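Local coordinates for protein dipeptidase AC. Metallo peptidase. MEROPS family M19 (Rhodobacter sphaeroides, PDB 3LY0) that probably hydrolyses dipeptides as a zinc-dependent metallodipeptidase, and is caught here with a phosphinate mimic of L-Ala-D-Ala in its active site, at residues A[304-307]-A[308-312]; A[14-17]-A[18-21]; A[65-68]-A[69-72]. All coordinates share one frame; numbering follows the deposited sequence.

Contact 1 of 3, residues A[304-307]-A[308-312]. With LY0 ((2R)-3-[(R)-[(1R)-1-aminoethyl](hydroxy)phosphoryl]-2-methylpropanoic acid), chain C.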
loop_
_atom_site.group_PDB
_atom_site.type_symbol
_atom_site.label_atom_id
_atom_site.label_comp_id
_atom_site.label_asym_id
_atom_site.label_seq_id
_atom_site.Cartn_x
_atom_site.Cartn_y
_atom_site.Cartn_z
ATOM N N GLY A 304 1.220 1.215 -6.529
ATOM C CA GLY A 304 1.197 0.895 -5.108
ATOM C C GLY A 304 2.516 0.251 -4.722
ATOM O O GLY A 304 2.552 -0.922 -4.333
ATOM N N SER A 305 3.574 1.048 -4.817
ATOM C CA SER A 305 4.964 0.587 -4.873
ATOM C C SER A 305 5.354 -0.478 -3.854
ATOM O O SER A 305 6.026 -1.456 -4.200
ATOM C CB SER A 305 5.906 1.788 -4.713
ATOM O OG SER A 305 5.791 2.364 -3.418
ATOM N N ASP A 306 4.954 -0.268 -2.602
ATOM C CA ASP A 306 5.513 -1.014 -1.483
ATOM C C ASP A 306 6.982 -0.640 -1.291
ATOM O O ASP A 306 7.769 -1.429 -0.767
ATOM C CB ASP A 306 5.359 -2.527 -1.689
ATOM C CG ASP A 306 4.898 -3.251 -0.426
ATOM O OD1 ASP A 306 4.824 -2.633 0.666
ATOM O OD2 ASP A 306 4.599 -4.456 -0.534
ATOM N N PHE A 307 7.354 0.575 -1.700
ATOM C CA PHE A 307 8.694 1.080 -1.390
ATOM C C PHE A 307 8.994 0.924 0.106
ATOM O O PHE A 307 8.161 1.254 0.966
ATOM C CB PHE A 307 8.855 2.561 -1.763
ATOM C CG PHE A 307 9.082 2.829 -3.231
ATOM C CD1 PHE A 307 9.957 2.060 -3.980
ATOM C CD2 PHE A 307 8.443 3.908 -3.845
ATOM C CE1 PHE A 307 10.174 2.344 -5.331
ATOM C CE2 PHE A 307 8.652 4.189 -5.187
ATOM C CZ PHE A 307 9.513 3.403 -5.927
ATOM N N ASP A 308 10.197 0.426 0.395
ATOM C CA ASP A 308 10.692 0.174 1.754
ATOM C C ASP A 308 9.960 -0.930 2.514
ATOM O O ASP A 308 10.233 -1.166 3.692
ATOM C CB ASP A 308 10.802 1.474 2.557
ATOM C CG ASP A 308 12.039 2.279 2.184
ATOM O OD1 ASP A 308 13.093 1.651 1.959
ATOM O OD2 ASP A 308 11.958 3.523 2.108
ATOM N N GLY A 309 9.063 -1.634 1.826
ATOM C CA GLY A 309 8.373 -2.771 2.417
ATOM C C GLY A 309 8.699 -4.119 1.791
ATOM O O GLY A 309 8.395 -5.155 2.375
ATOM N N ALA A 310 9.322 -4.120 0.616
ATOM C CA ALA A 310 9.570 -5.351 -0.134
ATOM C C ALA A 310 10.752 -5.195 -1.077
ATOM O O ALA A 310 11.156 -4.086 -1.399
ATOM C CB ALA A 310 8.330 -5.721 -0.929
ATOM N N THR A 311 11.294 -6.314 -1.543
ATOM C CA THR A 311 12.282 -6.274 -2.618
ATOM C C THR A 311 11.557 -5.968 -3.925
ATOM O O THR A 311 10.519 -6.570 -4.211
ATOM C CB THR A 311 13.014 -7.618 -2.759
ATOM O OG1 THR A 311 13.685 -7.912 -1.528
ATOM C CG2 THR A 311 14.041 -7.555 -3.888
ATOM N N ILE A 312 12.109 -5.048 -4.717
ATOM C CA ILE A 312 11.471 -4.618 -5.965
ATOM C C ILE A 312 12.398 -4.916 -7.157
ATOM O O ILE A 312 13.557 -5.287 -6.951
ATOM C CB ILE A 312 11.061 -3.114 -5.888
ATOM C CG1 ILE A 312 12.299 -2.208 -5.845
ATOM C CG2 ILE A 312 10.168 -2.874 -4.669
ATOM C CD1 ILE A 312 11.985 -0.704 -5.789
HETATM P P LY0 C . 4.263 -4.990 3.443
HETATM C C1 LY0 C . 5.797 -5.644 5.684
HETATM N N1 LY0 C . 4.582 -3.483 5.639
HETATM C C2 LY0 C . 5.296 -4.478 4.859
HETATM C C4 LY0 C . 5.271 -5.926 2.225
HETATM C C5 LY0 C . 4.670 -7.219 1.750
HETATM C C6 LY0 C . 3.224 -7.084 1.357
HETATM C C7 LY0 C . 5.519 -7.979 0.764
HETATM O O31 LY0 C . 3.714 -3.709 2.861
HETATM O O32 LY0 C . 3.066 -5.846 3.974
HETATM O O61 LY0 C . 2.482 -8.206 1.185
HETATM O O62 LY0 C . 2.687 -5.972 1.219
#

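Contact 2 of 3, residues A[14-17]-A[18-21]. With ZN (zinc ion), chain D; LY0 ((2R)-3-[(R)-[(1R)-1-aminoethyl](hydroxy)phosphoryl]-2-methylpropanoic acid), chain C.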
loop_
_atom_site.group_PDB
_atom_site.type_symbol
_atom_site.label_atom_id
_atom_site.label_comp_id
_atom_site.label_asym_id
_atom_site.label_seq_id
_atom_site.Cartn_x
_atom_site.Cartn_y
_atom_site.Cartn_z
ATOM N N ASN A 14 3.702 2.975 0.914
ATOM C CA ASN A 14 5.110 2.793 1.261
ATOM C C ASN A 14 5.291 2.596 2.752
ATOM O O ASN A 14 4.436 2.998 3.542
ATOM C CB ASN A 14 5.987 3.954 0.748
ATOM C CG ASN A 14 5.928 5.176 1.644
ATOM O OD1 ASN A 14 6.448 5.176 2.762
ATOM N ND2 ASN A 14 5.301 6.238 1.148
ATOM N N ASP A 15 6.405 1.963 3.117
ATOM C CA ASP A 15 6.728 1.695 4.507
ATOM C C ASP A 15 7.949 2.470 4.995
ATOM O O ASP A 15 8.689 2.001 5.853
ATOM C CB ASP A 15 6.919 0.194 4.716
ATOM C CG ASP A 15 5.633 -0.576 4.515
ATOM O OD1 ASP A 15 4.692 -0.390 5.318
ATOM O OD2 ASP A 15 5.538 -1.352 3.550
ATOM N N PHE A 16 8.148 3.671 4.460
ATOM C CA PHE A 16 9.241 4.504 4.934
ATOM C C PHE A 16 9.213 4.700 6.452
ATOM O O PHE A 16 10.262 4.755 7.085
ATOM C CB PHE A 16 9.227 5.861 4.238
ATOM C CG PHE A 16 10.335 6.767 4.672
ATOM C CD1 PHE A 16 10.066 7.853 5.482
ATOM C CD2 PHE A 16 11.644 6.510 4.294
ATOM C CE1 PHE A 16 11.083 8.696 5.896
ATOM C CE2 PHE A 16 12.669 7.336 4.705
ATOM C CZ PHE A 16 12.388 8.437 5.505
ATOM N N LEU A 17 8.025 4.802 7.041
ATOM C CA LEU A 17 7.936 5.032 8.481
ATOM C C LEU A 17 8.589 3.903 9.283
ATOM O O LEU A 17 9.062 4.122 10.396
ATOM C CB LEU A 17 6.480 5.230 8.922
ATOM C CG LEU A 17 5.824 6.541 8.480
ATOM C CD1 LEU A 17 4.345 6.501 8.785
ATOM C CD2 LEU A 17 6.490 7.747 9.164
ATOM N N LEU A 18 8.626 2.699 8.720
ATOM C CA LEU A 18 9.258 1.597 9.423
ATOM C C LEU A 18 10.743 1.875 9.618
ATOM O O LEU A 18 11.345 1.469 10.616
ATOM C CB LEU A 18 9.036 0.279 8.667
ATOM C CG LEU A 18 9.490 -1.008 9.354
ATOM C CD1 LEU A 18 8.658 -1.298 10.588
ATOM C CD2 LEU A 18 9.393 -2.163 8.359
ATOM N N ARG A 19 11.341 2.591 8.676
ATOM C CA ARG A 19 12.755 2.910 8.799
ATOM C C ARG A 19 13.013 3.911 9.908
ATOM O O ARG A 19 14.043 3.848 10.585
ATOM C CB ARG A 19 13.323 3.362 7.462
ATOM C CG ARG A 19 13.450 2.162 6.509
ATOM C CD ARG A 19 13.906 2.541 5.125
ATOM N NE ARG A 19 15.110 3.355 5.169
ATOM C CZ ARG A 19 15.399 4.285 4.273
ATOM N NH1 ARG A 19 14.574 4.507 3.254
ATOM N NH2 ARG A 19 16.507 4.997 4.404
ATOM N N LEU A 20 12.065 4.816 10.121
ATOM C CA LEU A 20 12.186 5.752 11.232
ATOM C C LEU A 20 11.928 5.054 12.563
ATOM O O LEU A 20 12.586 5.352 13.562
ATOM C CB LEU A 20 11.264 6.963 11.040
ATOM C CG LEU A 20 11.543 7.744 9.746
ATOM C CD1 LEU A 20 10.714 9.010 9.661
ATOM C CD2 LEU A 20 13.042 8.066 9.592
ATOM N N LEU A 21 10.984 4.117 12.572
ATOM C CA LEU A 21 10.718 3.308 13.762
ATOM C C LEU A 21 11.979 2.569 14.187
ATOM O O LEU A 21 12.281 2.472 15.379
ATOM C CB LEU A 21 9.602 2.287 13.497
ATOM C CG LEU A 21 9.167 1.453 14.715
ATOM C CD1 LEU A 21 8.440 2.310 15.738
ATOM C CD2 LEU A 21 8.305 0.257 14.303
HETATM ZN ZN ZN D . 3.516 -1.975 4.218
HETATM P P LY0 C . 4.263 -4.990 3.443
HETATM C C1 LY0 C . 5.797 -5.644 5.684
HETATM N N1 LY0 C . 4.582 -3.483 5.639
HETATM C C2 LY0 C . 5.296 -4.478 4.859
HETATM C C4 LY0 C . 5.271 -5.926 2.225
HETATM C C5 LY0 C . 4.670 -7.219 1.750
HETATM C C6 LY0 C . 3.224 -7.084 1.357
HETATM C C7 LY0 C . 5.519 -7.979 0.764
HETATM O O31 LY0 C . 3.714 -3.709 2.861
HETATM O O32 LY0 C . 3.066 -5.846 3.974
HETATM O O61 LY0 C . 2.482 -8.206 1.185
HETATM O O62 LY0 C . 2.687 -5.972 1.219
#

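Contact 3 of 3, residues A[65-68]-A[69-72]. With LY0 ((2R)-3-[(R)-[(1R)-1-aminoethyl](hydroxy)phosphoryl]-2-methylpropanoic acid), chain C.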
loop_
_atom_site.group_PDB
_atom_site.type_symbol
_atom_site.label_atom_id
_atom_site.label_comp_id
_atom_site.label_asym_id
_atom_site.label_seq_id
_atom_site.Cartn_x
_atom_site.Cartn_y
_atom_site.Cartn_z
ATOM N N HIS A 65 8.537 -9.156 9.174
ATOM C CA HIS A 65 8.311 -9.609 7.800
ATOM C C HIS A 65 9.610 -9.884 7.054
ATOM O O HIS A 65 9.649 -10.729 6.159
ATOM C CB HIS A 65 7.532 -8.551 7.026
ATOM C CG HIS A 65 8.314 -7.297 6.791
ATOM N ND1 HIS A 65 8.494 -6.341 7.766
ATOM C CD2 HIS A 65 8.978 -6.852 5.698
ATOM C CE1 HIS A 65 9.233 -5.358 7.283
ATOM N NE2 HIS A 65 9.537 -5.642 6.029
ATOM N N ASP A 66 10.672 -9.167 7.410
ATOM C CA ASP A 66 11.954 -9.343 6.736
ATOM C C ASP A 66 12.951 -10.175 7.545
ATOM O O ASP A 66 14.156 -10.120 7.300
ATOM C CB ASP A 66 12.565 -7.991 6.351
ATOM C CG ASP A 66 12.698 -7.049 7.534
ATOM O OD1 ASP A 66 12.161 -7.365 8.621
ATOM O OD2 ASP A 66 13.344 -5.991 7.371
ATOM N N ALA A 67 12.446 -10.949 8.500
ATOM C CA ALA A 67 13.287 -11.911 9.209
ATOM C C ALA A 67 13.967 -12.829 8.191
ATOM O O ALA A 67 13.389 -13.157 7.151
ATOM C CB ALA A 67 12.465 -12.714 10.194
ATOM N N ALA A 68 15.198 -13.234 8.486
ATOM C CA ALA A 68 16.005 -14.007 7.546
ATOM C C ALA A 68 15.312 -15.283 7.080
ATOM O O ALA A 68 15.371 -15.633 5.900
ATOM C CB ALA A 68 17.366 -14.332 8.157
ATOM N N HIS A 69 14.655 -15.987 7.996
ATOM C CA HIS A 69 14.019 -17.247 7.620
ATOM C C HIS A 69 12.859 -17.042 6.640
ATOM O O HIS A 69 12.631 -17.870 5.766
ATOM C CB HIS A 69 13.618 -18.092 8.844
ATOM C CG HIS A 69 12.813 -17.355 9.872
ATOM N ND1 HIS A 69 13.314 -16.289 10.585
ATOM C CD2 HIS A 69 11.558 -17.562 10.336
ATOM C CE1 HIS A 69 12.392 -15.852 11.428
ATOM N NE2 HIS A 69 11.318 -16.611 11.299
ATOM N N PHE A 70 12.148 -15.925 6.769
ATOM C CA PHE A 70 11.055 -15.626 5.848
ATOM C C PHE A 70 11.576 -15.258 4.462
ATOM O O PHE A 70 11.048 -15.712 3.448
ATOM C CB PHE A 70 10.188 -14.485 6.385
ATOM C CG PHE A 70 9.490 -14.805 7.674
ATOM C CD1 PHE A 70 9.041 -16.092 7.943
ATOM C CD2 PHE A 70 9.265 -13.813 8.615
ATOM C CE1 PHE A 70 8.392 -16.381 9.133
ATOM C CE2 PHE A 70 8.613 -14.097 9.800
ATOM C CZ PHE A 70 8.177 -15.379 10.062
ATOM N N GLU A 71 12.603 -14.418 4.422
ATOM C CA GLU A 71 13.197 -14.039 3.149
ATOM C C GLU A 71 13.687 -15.277 2.411
ATOM O O GLU A 71 13.433 -15.436 1.222
ATOM C CB GLU A 71 14.327 -13.030 3.349
ATOM C CG GLU A 71 13.821 -11.660 3.778
ATOM C CD GLU A 71 14.930 -10.643 3.944
ATOM O OE1 GLU A 71 16.103 -11.057 4.062
ATOM O OE2 GLU A 71 14.622 -9.428 3.965
ATOM N N ALA A 72 14.371 -16.166 3.125
ATOM C CA ALA A 72 14.885 -17.385 2.508
ATOM C C ALA A 72 13.769 -18.261 1.944
ATOM O O ALA A 72 13.897 -18.823 0.859
ATOM C CB ALA A 72 15.734 -18.174 3.499
HETATM P P LY0 C . 4.263 -4.990 3.443
HETATM C C1 LY0 C . 5.797 -5.644 5.684
HETATM N N1 LY0 C . 4.582 -3.483 5.639
HETATM C C2 LY0 C . 5.296 -4.478 4.859
HETATM C C4 LY0 C . 5.271 -5.926 2.225
HETATM C C5 LY0 C . 4.670 -7.219 1.750
HETATM C C6 LY0 C . 3.224 -7.084 1.357
HETATM C C7 LY0 C . 5.519 -7.979 0.764
HETATM O O31 LY0 C . 3.714 -3.709 2.861
HETATM O O32 LY0 C . 3.066 -5.846 3.974
HETATM O O61 LY0 C . 2.482 -8.206 1.185
HETATM O O62 LY0 C . 2.687 -5.972 1.219
#

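Contact 1 of 3, residues A[304-307]-A[308-312]
In the active-site loop that follows strand 301-303, Asp306 and Gly309 close a type II beta turn: Gly309 N donates to Asp306 O at 2.9 Å, coming from 43° above the carbonyl plane. Phe307 and Asp308 take the two corners; the second needs a positive phi, which aspartate accepts more readily than most residues. An ST turn overlaps its start, in which Ser305 OG receives Phe307 N over 2.9 Å in an almost straight bond of 169°. The same hydroxyl is hydrogen-bonded to Asp11 and to the carbonyl of His13, fixing the loop to the start of the chain.

Asp306 turns its carboxylate to the inhibitor. Asp306 OD1 lies 2.7 Å from phosphinate oxygen O31 of LY0, while OD2 comes within 3.0 Å of its carboxylate oxygen O62 and is also hydrogen-bonded to Asn264. Gly309 suits its place because a CB there would run into Asp306 OD1. The carbonyl O of Gly309 lies 3.2 Å from LY0 C4. Ala310 adds a small apolar contact, CB to LY0 C7 at 4.0 Å.

On the side of the turn away from LY0, Ile312 CD1 meets the Phe307 ring in plane at its edge, 3.6 Å from CE1. CG1 of Ile312 is held between its own backbone N and carbonyl carbon (chi1 68°), and the chain then runs out extended to bring CD1 to the ring. Ser305 CB rests on one ring face, toward the rim, and Phe265 packs edge-to-face. Asp308 is anchored separately, by His39 N and a salt bridge to Arg19. Asp306 is a metal ligand in another crystal structure of this protein; here it faces the phosphinate beside the zinc ion, just beyond the C-terminal end of a strand, where TIM-barrel metallohydrolases typically carry their active-site residues.

Contact 2 of 3, residues A[14-17]-A[18-21]
The zinc ion is gripped by both carboxylate oxygens of Asp15, the residue whose backbone carbonyl also takes the N-H of Leu18. Asp15 OD1 binds the zinc ion at 2.3 Å and OD2 at 2.2 Å, a bidentate grip that presents the carboxylate edgewise to the ion. LY0 chelates from its own side through amino nitrogen N1 and phosphinate oxygen O31, the latter 2.2 Å from the zinc, and His13 and Glu139 bring the ligands to six. Aspartate suits the place: its short side chain keeps the metal close to a backbone that is itself tied down.

Asn14 supplies part of that tie. Its OD1 accepts Phe16 N at 2.8 Å, in the carbonyl plane and on a lone pair, making an Asx turn that leads the chain from strand 13-14 into helix 16-22. The helix opens with three-residue steps, Leu18 N to Asp15 O and Arg19 N to Phe16 O, then passes to an alpha-helical bond from Leu21 N to Leu17 O, 2.9 Å long.

A chi1 of -180° sets the CG of Phe16 opposite its own amide nitrogen and brings the ring alongside the helix. The ring and the Arg19 guanidinium stand at 90°: Arg19 NH1 lies in plane at the ring's edge, 3.7 Å from Phe16 CD2, while Phe16 CE2 sits over a guanidinium face. A bend at chi3 folds the arginine into this position; NH1 is hydrogen-bonded to Leu40 O, and salt bridges run to Asp35 and Asp308. Beyond, Phe16 CE1 touches Leu20 CD1 at 3.8 Å, and these apolar groups pack on Ile30 of helix 27-32. A His-X-Asp pair at the end of the first barrel strand is the M19 dipeptidase form of the metal motif that TIM-barrel hydrolases carry there.

Contact 3 of 3, residues A[65-68]-A[69-72]
Ala67 CB touches two rings, those of His69 and Phe70. It lies 3.4 Å from His69 CE1 and 3.7 Å from Phe70 CD2, meeting both obliquely, so the small methyl is close to the pair. The rings also meet each other: His69 NE2 stands over one Phe70 face, toward the rim, and is hydrogen-bonded to Gln63.

Glu71 runs the other way. Its extended chain reaches back past the helix start to Asp66, where Glu71 OE2 comes 3.5 Å from Asp66 CB, and it also touches Arg276. Placed in the first turn, the negative group probably gains from the helix N-terminus. With an alanine here, the contact with Asp66 and the packing on Arg276 would probably be lost.

The ring of His65 meets the inhibitor. CG lies between the backbone N and the carbonyl carbon (chi1 68°), which brings one ring face to methyl carbon C1 of LY0, 3.2 Å from His65 CG, while Asp66 OD1 stands over the opposite face, toward the rim. ND1 is hydrogen-bonded to Tyr58 OH, which fixes the ring's rotation, and Asp66 is itself held by a salt bridge to Arg22.

The backbone joins these groups. Ala67 O accepts Glu71 N at 3.1 Å, nearly along the C=O axis, plus a weak bond from Phe70 N, and Ala72 N reaches Ala68 O at 3.0 Å. This is the N-terminal turn of an alpha-helix, with Ala67 as N-cap, in a barrel loop after strand 50-57 whose histidine lines the ligand pocket.

In the fold
All three contacts reach the same inhibitor from loops or helix starts that follow strands of the barrel, but at different depths. Contacts 1 and 2 are buried and joined directly: Phe307 O probably accepts a hydrogen bond from Asp15 N, and Gly309 CA packs on Asp15 OD2. Their chemistry is polar toward the metal and apolar behind it. Contact 3, at the surface, contributes an aromatic face to the pocket, while the rest of it is a helix start with exposed residues. It reaches the others through His65, whose CE1 lies 3.4 Å from Leu18 CD2 of contact 2 and whose CD2 packs more loosely on Gly309 O of contact 1.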